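PDB 2FGQ: outer membrane porin protein 32 from Delftia acidovorans, which forms anion-selective channels across the bacterial outer membrane as a homotrimer, and in this structure holds D-malate within the pore. Local coordinates for residues S32-T36 with A109-G113; L94-Q99 with I138-T142; K100-Y104 with L183-L187; A123-D129 with Q192-G198; R285-N291 with Q325-A331. All coordinates share one frame. Numbering follows the deposited sequence.

Interaction 1 (S32-T36 with A109-G113); sequences SGAST and ATGIG. With MLT (D-malate), chain H.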
# COMPACT_ATOMS: atom_id res chain seq x y z
N SER A 32 15.77 -3.14 10.11
CA SER A 32 16.69 -2.56 9.15
C SER A 32 18.01 -2.13 9.79
O SER A 32 18.54 -1.04 9.52
CB SER A 32 15.96 -1.43 8.41
OG SER A 32 14.89 -1.95 7.65
N GLY A 33 18.60 -3.03 10.58
CA GLY A 33 19.86 -2.76 11.25
C GLY A 33 21.08 -3.03 10.40
O GLY A 33 22.11 -2.38 10.61
N ALA A 34 21.01 -4.00 9.50
CA ALA A 34 22.12 -4.40 8.61
C ALA A 34 21.85 -3.99 7.15
O ALA A 34 22.74 -3.50 6.47
CB ALA A 34 22.39 -5.88 8.72
N SER A 35 20.63 -4.17 6.67
CA SER A 35 20.19 -3.65 5.36
C SER A 35 18.79 -3.15 5.50
O SER A 35 18.01 -3.70 6.29
CB SER A 35 20.20 -4.75 4.31
OG SER A 35 21.50 -5.28 4.09
N THR A 36 18.42 -2.15 4.72
CA THR A 36 17.04 -1.71 4.76
C THR A 36 16.09 -2.77 4.24
O THR A 36 16.27 -3.30 3.16
CB THR A 36 16.87 -0.39 4.01
OG1 THR A 36 17.79 0.59 4.53
CG2 THR A 36 15.45 0.15 4.17
N ALA A 109 24.33 3.08 5.33
CA ALA A 109 23.37 4.13 5.51
C ALA A 109 22.13 3.60 6.23
O ALA A 109 21.06 4.15 6.07
CB ALA A 109 22.97 4.79 4.15
N THR A 110 22.29 2.58 7.06
CA THR A 110 21.15 2.10 7.87
C THR A 110 21.63 1.61 9.22
O THR A 110 22.83 1.47 9.44
CB THR A 110 20.32 1.00 7.12
OG1 THR A 110 19.07 0.76 7.79
CG2 THR A 110 20.98 -0.33 7.13
N GLY A 111 20.68 1.39 10.13
CA GLY A 111 21.00 0.93 11.46
C GLY A 111 21.41 2.07 12.37
O GLY A 111 21.32 3.25 12.00
N ILE A 112 21.87 1.75 13.58
CA ILE A 112 22.50 2.80 14.47
C ILE A 112 23.94 3.23 14.03
O ILE A 112 24.53 4.26 14.43
CB ILE A 112 22.55 2.31 15.95
CG1 ILE A 112 23.28 0.97 16.09
CG2 ILE A 112 21.19 2.24 16.54
CD1 ILE A 112 23.58 0.64 17.54
N GLY A 113 24.60 2.42 13.29
CA GLY A 113 25.99 2.71 12.99
C GLY A 113 26.34 3.71 11.92
O GLY A 113 27.51 4.02 11.83
C1 MLT H . 18.74 2.94 1.28
O1 MLT H . 18.70 2.02 2.26
O2 MLT H . 18.98 2.61 0.05
C2 MLT H . 18.60 4.40 1.51
O3 MLT H . 17.64 4.65 2.50
C3 MLT H . 19.98 4.97 1.82
C4 MLT H . 20.92 4.40 0.78
O4 MLT H . 20.83 3.18 0.31
O5 MLT H . 21.86 5.10 0.28
O HOH W 1 17.08 2.09 6.92
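T110 does most of the work in this contact, burying 85 Å², far more than any other residue of the two segments. Its chi1 is t, which sends OG1 to the backbone of the 32-36 loop and lets CG2 lie against the same loop further on. T110 OG1 donates a hydrogen bond to S32 O at 2.6 Å, while T110 CG2 packs 3.8 Å from S35 CA and 3.7 Å from A34 O. T36, with chi1 m, brings its own OG1 to 3.5 Å from T110 OG1, and a water donates to both hydroxyls, 2.9 Å from T36 OG1 and 2.5 Å from T110 OG1. The proton of T36 OG1 goes to D-malate, whose O1 lies 2.8 Å away; A109 CB approaches malate C3 at 3.8 Å. S32 and S35, both m, direct their hydroxyls elsewhere, to S37 N and R329. At G111 the backbones close to 3.9 Å from its CA to G33 CA, and a CB there would collide with G33 O, so a glycine fits. The arrangement belongs to the constriction of a porin: a loop folded into the barrel meets an irregular break in strand 26-48, and the two together contribute T36 and A109 to the malate pocket.

Interaction 2 (L94-Q99 with I138-T142); sequences LVPTSQ and ISYYT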
# COMPACT_ATOMS: atom_id res chain seq x y z
N LEU A 94 17.00 7.03 -5.50
CA LEU A 94 18.22 7.68 -4.99
C LEU A 94 18.77 8.66 -6.01
O LEU A 94 18.81 8.36 -7.21
CB LEU A 94 19.31 6.64 -4.68
CG LEU A 94 19.00 5.68 -3.54
CD1 LEU A 94 20.03 4.56 -3.60
CD2 LEU A 94 19.06 6.40 -2.25
N VAL A 95 19.15 9.85 -5.56
CA VAL A 95 19.83 10.78 -6.46
C VAL A 95 21.27 10.28 -6.67
O VAL A 95 21.77 9.52 -5.87
CB VAL A 95 19.82 12.23 -5.92
CG1 VAL A 95 18.37 12.73 -5.85
CG2 VAL A 95 20.52 12.38 -4.59
N PRO A 96 21.92 10.66 -7.78
CA PRO A 96 23.25 10.09 -8.07
C PRO A 96 24.27 10.33 -6.98
O PRO A 96 25.08 9.45 -6.72
CB PRO A 96 23.64 10.78 -9.38
CG PRO A 96 22.38 11.17 -9.99
CD PRO A 96 21.44 11.53 -8.88
N THR A 97 24.23 11.49 -6.34
CA THR A 97 25.21 11.80 -5.30
C THR A 97 25.08 10.87 -4.09
O THR A 97 26.08 10.36 -3.60
CB THR A 97 25.10 13.28 -4.90
OG1 THR A 97 23.72 13.68 -4.79
CG2 THR A 97 25.71 14.14 -6.01
N SER A 98 23.86 10.58 -3.64
CA SER A 98 23.70 9.67 -2.52
C SER A 98 23.95 8.22 -2.93
O SER A 98 24.59 7.48 -2.19
CB SER A 98 22.33 9.80 -1.87
OG SER A 98 21.35 9.30 -2.76
N GLN A 99 23.47 7.84 -4.11
CA GLN A 99 23.65 6.48 -4.60
C GLN A 99 25.13 6.09 -4.60
O GLN A 99 25.51 5.02 -4.14
CB GLN A 99 23.04 6.29 -5.98
CG GLN A 99 22.99 4.81 -6.36
CD GLN A 99 22.36 4.56 -7.67
OE1 GLN A 99 21.19 4.22 -7.74
NE2 GLN A 99 23.15 4.70 -8.73
N ILE A 138 15.18 12.58 -13.18
CA ILE A 138 15.77 11.97 -14.37
C ILE A 138 17.24 11.84 -14.10
O ILE A 138 17.87 12.84 -13.72
CB ILE A 138 15.59 12.86 -15.61
CG1 ILE A 138 14.12 13.02 -15.91
CG2 ILE A 138 16.29 12.21 -16.79
CD1 ILE A 138 13.77 13.88 -17.16
N SER A 139 17.78 10.64 -14.28
CA SER A 139 19.21 10.45 -14.07
C SER A 139 19.84 9.77 -15.26
O SER A 139 19.18 9.04 -16.02
CB SER A 139 19.52 9.62 -12.87
OG SER A 139 19.03 10.19 -11.69
N TYR A 140 21.12 10.06 -15.43
CA TYR A 140 21.95 9.46 -16.47
C TYR A 140 23.23 8.96 -15.80
O TYR A 140 23.91 9.71 -15.12
CB TYR A 140 22.26 10.46 -17.58
CG TYR A 140 23.33 9.94 -18.52
CD1 TYR A 140 23.17 8.71 -19.16
CD2 TYR A 140 24.50 10.65 -18.74
CE1 TYR A 140 24.15 8.18 -19.96
CE2 TYR A 140 25.50 10.10 -19.54
CZ TYR A 140 25.31 8.89 -20.15
OH TYR A 140 26.31 8.40 -20.97
N TYR A 141 23.53 7.69 -16.03
CA TYR A 141 24.75 7.02 -15.56
C TYR A 141 25.55 6.55 -16.75
O TYR A 141 25.06 5.85 -17.64
CB TYR A 141 24.41 5.84 -14.63
CG TYR A 141 23.76 6.28 -13.38
CD1 TYR A 141 22.37 6.31 -13.26
CD2 TYR A 141 24.54 6.65 -12.29
CE1 TYR A 141 21.77 6.75 -12.09
CE2 TYR A 141 23.95 7.04 -11.08
CZ TYR A 141 22.55 7.10 -11.00
OH TYR A 141 21.96 7.51 -9.81
N THR A 142 26.81 6.98 -16.79
CA THR A 142 27.70 6.55 -17.87
C THR A 142 28.14 5.13 -17.67
O THR A 142 28.09 4.59 -16.55
CB THR A 142 28.99 7.41 -17.94
OG1 THR A 142 29.84 7.13 -16.81
CG2 THR A 142 28.72 8.92 -17.90
O HOH W 2 19.54 8.49 -9.75
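Y141 buries 75 Å² here, P96 49 Å² and Q99 31 Å², and these three define how the first turn of helix 96-101 rests on strand 137-141. The tyrosine, with chi1 m, extends from the strand so that its hydroxyl meets the start of the helix: Y141 OH lies 3.4 Å from P96 CA and 3.7 Å from P96 CG, while P96 CB packs 4.1 Å from Y141 CE2. P96 follows the N-cap residue V95, a place where proline costs no helical hydrogen bond, and its ring also reaches S139, with CG 3.9 Å from S139 OG. Q99, one turn on, lays its side chain beside the same tyrosine. Q99 NE2 comes within 3.2 Å of Y141 OH at an angle too poor for a hydrogen bond, while Q99 OE1 is hydrogen-bonded to R89. No direct hydrogen bond joins the segments; a single water does so, 2.6 Å from each of L94 O, S139 OG and Y141 OH, donating to the carbonyl. L94 itself belongs to the malate pocket. Strand 137-141 pairs in the barrel with strands 86-90 and 148-155; the helix, part of the inward-folded loop, lies against the inner side of this wall, with Y175 of strand 171-179 touching both P96 and Y141.

Interaction 3 (K100-Y104 with L183-L187); sequences KLTSY and LSASL. With MLT (D-malate), chain H.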
# COMPACT_ATOMS: atom_id res chain seq x y z
N LYS A 100 25.96 7.00 -5.07
CA LYS A 100 27.37 6.67 -5.18
C LYS A 100 28.12 6.87 -3.87
O LYS A 100 28.95 6.04 -3.51
CB LYS A 100 28.00 7.54 -6.28
CG LYS A 100 29.40 7.08 -6.67
CD LYS A 100 29.40 5.74 -7.38
CE LYS A 100 30.70 5.46 -8.13
NZ LYS A 100 31.80 5.29 -7.22
N LEU A 101 27.86 7.95 -3.17
CA LEU A 101 28.70 8.29 -2.02
C LEU A 101 28.32 7.48 -0.77
O LEU A 101 29.17 7.23 0.09
CB LEU A 101 28.68 9.78 -1.72
CG LEU A 101 29.60 10.63 -2.62
CD1 LEU A 101 31.05 10.37 -2.24
CD2 LEU A 101 29.38 10.44 -4.08
N THR A 102 27.07 7.04 -0.63
CA THR A 102 26.73 6.21 0.53
C THR A 102 27.43 4.84 0.45
O THR A 102 27.51 4.16 1.45
CB THR A 102 25.20 5.98 0.74
OG1 THR A 102 24.59 5.45 -0.44
CG2 THR A 102 24.51 7.27 1.02
N SER A 103 27.94 4.45 -0.71
CA SER A 103 28.69 3.19 -0.84
C SER A 103 29.97 3.14 0.05
O SER A 103 30.47 2.05 0.35
CB SER A 103 29.04 2.91 -2.30
OG SER A 103 30.15 3.73 -2.71
N TYR A 104 30.46 4.29 0.51
CA TYR A 104 31.65 4.37 1.37
C TYR A 104 31.35 4.17 2.86
O TYR A 104 32.26 4.03 3.67
CB TYR A 104 32.38 5.70 1.14
CG TYR A 104 32.83 5.82 -0.27
CD1 TYR A 104 33.94 5.12 -0.71
CD2 TYR A 104 32.12 6.58 -1.20
CE1 TYR A 104 34.32 5.16 -2.00
CE2 TYR A 104 32.52 6.66 -2.50
CZ TYR A 104 33.62 5.93 -2.92
OH TYR A 104 34.03 5.99 -4.24
N LEU A 183 39.93 -0.33 -5.67
CA LEU A 183 39.99 1.09 -5.41
C LEU A 183 38.75 1.80 -5.92
O LEU A 183 38.29 1.58 -7.03
CB LEU A 183 41.22 1.71 -6.07
CG LEU A 183 41.36 3.23 -5.97
CD1 LEU A 183 41.56 3.66 -4.56
CD2 LEU A 183 42.51 3.77 -6.84
N SER A 184 38.22 2.67 -5.07
CA SER A 184 37.06 3.49 -5.40
C SER A 184 37.26 4.88 -4.84
O SER A 184 37.65 5.03 -3.68
CB SER A 184 35.79 2.86 -4.79
OG SER A 184 34.61 3.57 -5.15
N ALA A 185 36.99 5.89 -5.66
CA ALA A 185 36.98 7.26 -5.17
C ALA A 185 35.94 8.05 -5.96
O ALA A 185 35.81 7.86 -7.16
CB ALA A 185 38.33 7.90 -5.34
N SER A 186 35.25 8.95 -5.29
CA SER A 186 34.17 9.70 -5.92
C SER A 186 34.07 11.10 -5.35
O SER A 186 34.24 11.29 -4.14
CB SER A 186 32.80 9.03 -5.70
OG SER A 186 32.80 7.63 -5.94
N LEU A 187 33.71 12.05 -6.21
CA LEU A 187 33.41 13.41 -5.83
C LEU A 187 32.00 13.74 -6.31
O LEU A 187 31.72 13.65 -7.50
CB LEU A 187 34.40 14.39 -6.45
CG LEU A 187 34.07 15.88 -6.26
CD1 LEU A 187 34.19 16.28 -4.81
CD2 LEU A 187 35.00 16.71 -7.15
C1 MLT H . 18.74 2.94 1.28
O1 MLT H . 18.70 2.02 2.26
O2 MLT H . 18.98 2.61 0.05
C2 MLT H . 18.60 4.40 1.51
O3 MLT H . 17.64 4.65 2.50
C3 MLT H . 19.98 4.97 1.82
C4 MLT H . 20.92 4.40 0.78
O4 MLT H . 20.83 3.18 0.31
O5 MLT H . 21.86 5.10 0.28
O HOH W 3 32.36 2.46 -3.44
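Y104 reaches the barrel wall with its phenol, chi1 m, and overlaps S184 and S186, two serines on the same face of strand 183-187. This is the porin arrangement in which a loop folded into a 16-stranded antiparallel barrel is held against the inner wall; here the loop contributes the end of helix 96-101 and the 3-10 turn 102-104. S186 buries 75 Å² and Y104 63 Å². Y104 OH is 2.7 Å from S186 OG, a hydrogen bond in which either may be the donor, and 2.6 Å from S184 OG, close enough for a hydrogen bond whose proton is not settled. S186 OG also accepts from K100 NZ at 2.8 Å. The lysine has D179 as a second partner through a salt bridge, and the same aspartate is hydrogen-bonded to S184, so the polar cluster extends to the neighbouring strand 171-179. L101 supplies the apolar part: L101 CD2 sits 4.0 Å from S186 CB, and the leucine continues onto T207 and L222 of the next strands. T102 faces the other way, into the pore, where T102 OG1 is 2.8 Å from malate O5, and S98 O is a second acceptor for the same hydroxyl. Between the turn and the strand, a water donates to S103 OG at 2.7 Å and to S184 OG at 3.0 Å.

Interaction 4 (A123-D129 with Q192-G198); sequences AGQGADD and QKTAVGG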
# COMPACT_ATOMS: atom_id res chain seq x y z
N ALA A 123 16.42 21.50 9.34
CA ALA A 123 14.95 21.40 9.33
C ALA A 123 14.31 22.07 8.10
O ALA A 123 13.27 22.76 8.16
CB ALA A 123 14.33 21.94 10.66
N GLY A 124 14.92 21.81 6.95
CA GLY A 124 14.30 22.15 5.69
C GLY A 124 12.92 21.53 5.55
O GLY A 124 12.62 20.46 6.10
N GLN A 125 12.08 22.22 4.80
CA GLN A 125 10.66 21.87 4.65
C GLN A 125 10.31 21.05 3.40
O GLN A 125 9.11 20.75 3.14
CB GLN A 125 9.86 23.18 4.68
CG GLN A 125 9.96 23.91 5.99
CD GLN A 125 9.40 25.31 5.92
OE1 GLN A 125 10.02 26.19 5.32
NE2 GLN A 125 8.20 25.50 6.46
N GLY A 126 11.32 20.69 2.62
CA GLY A 126 11.16 19.86 1.43
C GLY A 126 10.90 18.40 1.80
O GLY A 126 11.12 18.00 2.92
N ALA A 127 10.49 17.62 0.82
CA ALA A 127 10.18 16.19 1.04
C ALA A 127 11.43 15.37 1.30
O ALA A 127 11.39 14.38 2.04
CB ALA A 127 9.46 15.65 -0.18
N ASP A 128 12.57 15.81 0.74
CA ASP A 128 13.79 15.00 0.76
C ASP A 128 15.01 15.86 1.07
O ASP A 128 16.04 15.82 0.38
CB ASP A 128 13.96 14.25 -0.56
CG ASP A 128 12.87 13.22 -0.78
OD1 ASP A 128 12.88 12.16 -0.06
OD2 ASP A 128 11.95 13.43 -1.61
N ASP A 129 14.91 16.61 2.16
CA ASP A 129 16.02 17.48 2.59
C ASP A 129 17.11 16.75 3.33
O ASP A 129 18.03 17.39 3.85
CB ASP A 129 15.48 18.67 3.37
CG ASP A 129 15.06 19.80 2.48
OD1 ASP A 129 15.54 19.88 1.31
OD2 ASP A 129 14.27 20.68 2.88
N GLN A 192 19.95 21.41 -3.94
CA GLN A 192 18.49 21.32 -3.88
C GLN A 192 17.90 22.67 -3.52
O GLN A 192 18.53 23.47 -2.83
CB GLN A 192 18.00 20.25 -2.87
CG GLN A 192 18.33 18.92 -3.27
CD GLN A 192 17.89 17.80 -2.30
OE1 GLN A 192 18.48 16.73 -2.33
NE2 GLN A 192 16.81 18.02 -1.52
N LYS A 193 16.70 22.92 -4.01
CA LYS A 193 15.94 24.08 -3.58
C LYS A 193 15.00 23.66 -2.44
O LYS A 193 14.31 22.65 -2.53
CB LYS A 193 15.13 24.66 -4.73
CG LYS A 193 15.96 25.21 -5.88
CD LYS A 193 16.68 26.47 -5.49
CE LYS A 193 17.54 27.06 -6.59
NZ LYS A 193 18.04 28.43 -6.14
N THR A 194 14.93 24.47 -1.41
CA THR A 194 14.06 24.22 -0.30
C THR A 194 13.60 25.49 0.39
O THR A 194 13.74 26.59 -0.15
CB THR A 194 14.71 23.22 0.63
OG1 THR A 194 13.73 22.71 1.57
CG2 THR A 194 15.90 23.76 1.42
N ALA A 195 13.03 25.32 1.57
CA ALA A 195 12.69 26.44 2.44
C ALA A 195 13.01 26.06 3.86
O ALA A 195 12.90 24.90 4.23
CB ALA A 195 11.20 26.85 2.29
N VAL A 196 13.36 27.06 4.67
CA VAL A 196 13.54 26.86 6.11
C VAL A 196 12.76 27.97 6.76
O VAL A 196 12.93 29.16 6.44
CB VAL A 196 15.02 27.00 6.48
CG1 VAL A 196 15.13 26.91 8.01
CG2 VAL A 196 15.86 25.93 5.78
N GLY A 197 11.84 27.60 7.65
CA GLY A 197 10.95 28.58 8.24
C GLY A 197 10.14 29.42 7.26
O GLY A 197 9.82 30.57 7.57
N GLY A 198 9.81 28.87 6.10
CA GLY A 198 9.09 29.56 5.06
C GLY A 198 9.91 30.48 4.17
O GLY A 198 9.36 31.17 3.33
O HOH W 4 11.91 24.96 8.91
O HOH W 5 14.75 20.14 -1.19
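Q192 opens the sequence of contacts: Q192 NE2 donates to D128 O at 3.0 Å and to a water at 3.0 Å. That water in turn donates to D129 OD1 at 2.6 Å and to K193 O at 2.9 Å, so K193 takes part through its carbonyl while its CA-to-CB bond points away. T194 comes next, with chi1 t. T194 OG1 gives a very short hydrogen bond, 2.5 Å, to D129 OD2, the same oxygen that receives G126 N at 3.0 Å and so curls the loop round the aspartate. G124 and G126 leave room for this carboxylate; a CB on G124 would clash with D129 OD2. A195 O accepts Q125 N at 2.9 Å and a CA-H contact from G124 CA at 3.4 Å, backbone meeting backbone. V196 turns its CB away, though its CG2 lies 4.1 Å from G124 CA. Beyond the strand, G197 N donates to a water at 2.9 Å, which donates to A123 O at 2.7 Å, and G198 N donates to Q125 OE1 at 2.8 Å. The positive phi angles of G197 and G198 make the turn into strand 199-213. Polar bonds thus tie the end of strand 183-196 to the later part of the inward-folded loop, a known feature of the 16-stranded porin barrel.

Interaction 5 (R285-N291 with Q325-A331); sequences RTALYGN and QVGIRHA. With SO4 (sulfate ion), chain F.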
# COMPACT_ATOMS: atom_id res chain seq x y z
N ARG A 285 22.04 -15.69 1.87
CA ARG A 285 20.87 -14.83 2.00
C ARG A 285 20.45 -14.50 3.42
O ARG A 285 19.68 -13.59 3.62
CB ARG A 285 19.66 -15.46 1.27
CG ARG A 285 19.79 -15.56 -0.29
CD ARG A 285 18.85 -16.66 -0.94
NE ARG A 285 17.53 -16.50 -0.37
CZ ARG A 285 16.60 -17.40 -0.24
NH1 ARG A 285 16.77 -18.66 -0.67
NH2 ARG A 285 15.46 -17.03 0.31
N THR A 286 20.95 -15.24 4.40
CA THR A 286 20.50 -15.04 5.79
C THR A 286 21.70 -14.78 6.72
O THR A 286 22.65 -15.55 6.74
CB THR A 286 19.80 -16.30 6.28
OG1 THR A 286 18.64 -16.52 5.46
CG2 THR A 286 19.28 -16.09 7.67
N ALA A 287 21.64 -13.69 7.48
CA ALA A 287 22.70 -13.34 8.43
C ALA A 287 22.12 -12.92 9.75
O ALA A 287 21.03 -12.37 9.82
CB ALA A 287 23.54 -12.19 7.87
N LEU A 288 22.86 -13.21 10.81
CA LEU A 288 22.65 -12.61 12.12
C LEU A 288 23.63 -11.45 12.25
O LEU A 288 24.73 -11.48 11.72
CB LEU A 288 22.88 -13.66 13.19
CG LEU A 288 21.81 -14.60 13.69
CD1 LEU A 288 20.54 -14.67 12.96
CD2 LEU A 288 22.39 -15.95 14.28
N TYR A 289 23.25 -10.43 13.00
CA TYR A 289 24.13 -9.29 13.15
C TYR A 289 23.96 -8.59 14.46
O TYR A 289 22.95 -8.74 15.14
CB TYR A 289 23.93 -8.28 12.00
CG TYR A 289 22.57 -7.59 12.04
CD1 TYR A 289 21.49 -8.09 11.33
CD2 TYR A 289 22.37 -6.46 12.81
CE1 TYR A 289 20.23 -7.47 11.40
CE2 TYR A 289 21.12 -5.85 12.89
CZ TYR A 289 20.06 -6.32 12.15
OH TYR A 289 18.86 -5.67 12.21
N GLY A 290 24.99 -7.84 14.83
CA GLY A 290 24.95 -6.96 15.98
C GLY A 290 25.68 -5.67 15.72
O GLY A 290 26.73 -5.69 15.07
N ASN A 291 25.10 -4.58 16.18
CA ASN A 291 25.69 -3.25 16.12
C ASN A 291 25.74 -2.67 17.52
O ASN A 291 24.76 -2.80 18.28
CB ASN A 291 24.80 -2.33 15.28
CG ASN A 291 24.65 -2.76 13.87
OD1 ASN A 291 23.55 -2.58 13.28
ND2 ASN A 291 25.71 -3.22 13.27
N GLN A 325 21.88 -2.99 18.65
CA GLN A 325 20.88 -3.67 17.79
C GLN A 325 21.40 -5.07 17.56
O GLN A 325 22.58 -5.25 17.23
CB GLN A 325 20.77 -3.03 16.40
CG GLN A 325 20.10 -1.75 16.32
CD GLN A 325 20.08 -1.19 14.91
OE1 GLN A 325 21.12 -1.18 14.25
NE2 GLN A 325 18.94 -0.68 14.48
N VAL A 326 20.53 -6.05 17.71
CA VAL A 326 20.88 -7.43 17.38
C VAL A 326 19.69 -7.98 16.59
O VAL A 326 18.57 -7.89 17.04
CB VAL A 326 21.09 -8.26 18.66
CG1 VAL A 326 21.28 -9.73 18.34
CG2 VAL A 326 22.33 -7.76 19.43
N GLY A 327 19.97 -8.59 15.46
CA GLY A 327 18.90 -8.95 14.54
C GLY A 327 19.26 -10.00 13.52
O GLY A 327 20.33 -10.61 13.55
N ILE A 328 18.31 -10.23 12.62
CA ILE A 328 18.43 -11.17 11.53
C ILE A 328 18.06 -10.42 10.27
O ILE A 328 17.11 -9.62 10.24
CB ILE A 328 17.52 -12.42 11.75
CG1 ILE A 328 17.64 -13.41 10.59
CG2 ILE A 328 16.07 -12.08 11.96
CD1 ILE A 328 17.06 -14.79 10.87
N ARG A 329 18.82 -10.70 9.22
CA ARG A 329 18.50 -10.17 7.90
C ARG A 329 18.29 -11.36 6.97
O ARG A 329 19.17 -12.21 6.84
CB ARG A 329 19.68 -9.32 7.43
CG ARG A 329 19.60 -8.94 5.98
CD ARG A 329 20.84 -9.53 5.29
NE ARG A 329 21.65 -8.43 5.39
CZ ARG A 329 23.00 -8.25 5.40
NH1 ARG A 329 23.99 -9.17 5.33
NH2 ARG A 329 23.35 -6.99 5.45
N HIS A 330 17.15 -11.40 6.30
CA HIS A 330 16.83 -12.48 5.38
C HIS A 330 16.45 -11.87 4.04
O HIS A 330 15.43 -11.18 3.91
CB HIS A 330 15.69 -13.34 5.88
CG HIS A 330 15.41 -14.48 4.97
ND1 HIS A 330 14.27 -14.59 4.21
CD2 HIS A 330 16.19 -15.53 4.64
CE1 HIS A 330 14.35 -15.70 3.47
NE2 HIS A 330 15.49 -16.30 3.74
N ALA A 331 17.26 -12.17 3.04
CA ALA A 331 17.02 -11.72 1.66
C ALA A 331 16.31 -12.81 0.89
O ALA A 331 16.53 -13.99 1.14
CB ALA A 331 18.34 -11.39 0.98
S SO4 F . 27.12 -6.46 4.97
O1 SO4 F . 27.01 -7.92 5.12
O2 SO4 F . 28.34 -5.98 5.63
O3 SO4 F . 27.22 -6.15 3.54
O4 SO4 F . 25.94 -5.80 5.54
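Backbone hydrogen bonds dominate this antiparallel pairing, whose strand axes lie 4.7 Å apart at 166°. Three hydrogen-bonded pairs, A287 with R329, Y289 with G327 and N291 with Q325, are each closed by two bonds of 2.8 to 3.0 Å between backbone N and O, and A331 N adds another to R285 O at 2.9 Å. Between them, the closer non-hydrogen-bonded pairs bring CA-H groups onto carbonyls, as with G290 CA and Q325 O at 3.2 Å. Among side chains, R285 NE donates to A331 O at 3.1 Å. G327 CA lies 4.0 Å from the Y289 ring centroid, over its face; a CB there would clash with Y289 OH, which is hydrogen-bonded to D11. L288 CD1 packs 4.0 Å from I328 CG1. R329 binds a sulfate, probably from the crystallisation liquor, with NH2 2.9 Å from its O4 and NH1 3.3 Å from its O1. The chemistry implies a barrel wall fixed mainly by its backbone, with some side chains, such as R329, facing the pore and others, such as T286, hydrogen-bonded to E45 of the third subunit.

In the fold
Interaction 5 is the wall itself, two neighbouring barrel strands joined by regular backbone bonds, whereas the other four hold parts of the inward-folded chain against that wall. Interactions 2 and 3 share helix 96-101, and interactions 3 and 4 share strand 183-196, but at places whose contact centres stand about 26 Å apart. Interaction 1 is the most buried and sits nearest the chain centre; it touches both interaction 5, through S35 with R329 and I112 with Q325, and interaction 3, through A109 with T102. Water and a tyrosine mediate interaction 2, serine hydroxyls and a lysine interaction 3. Interaction 4, partly buried, relies on backbone and glutamine bonds and a carboxylate, with glycines making room. Interactions 1, 2 and 3 all contribute residues to the malate pocket.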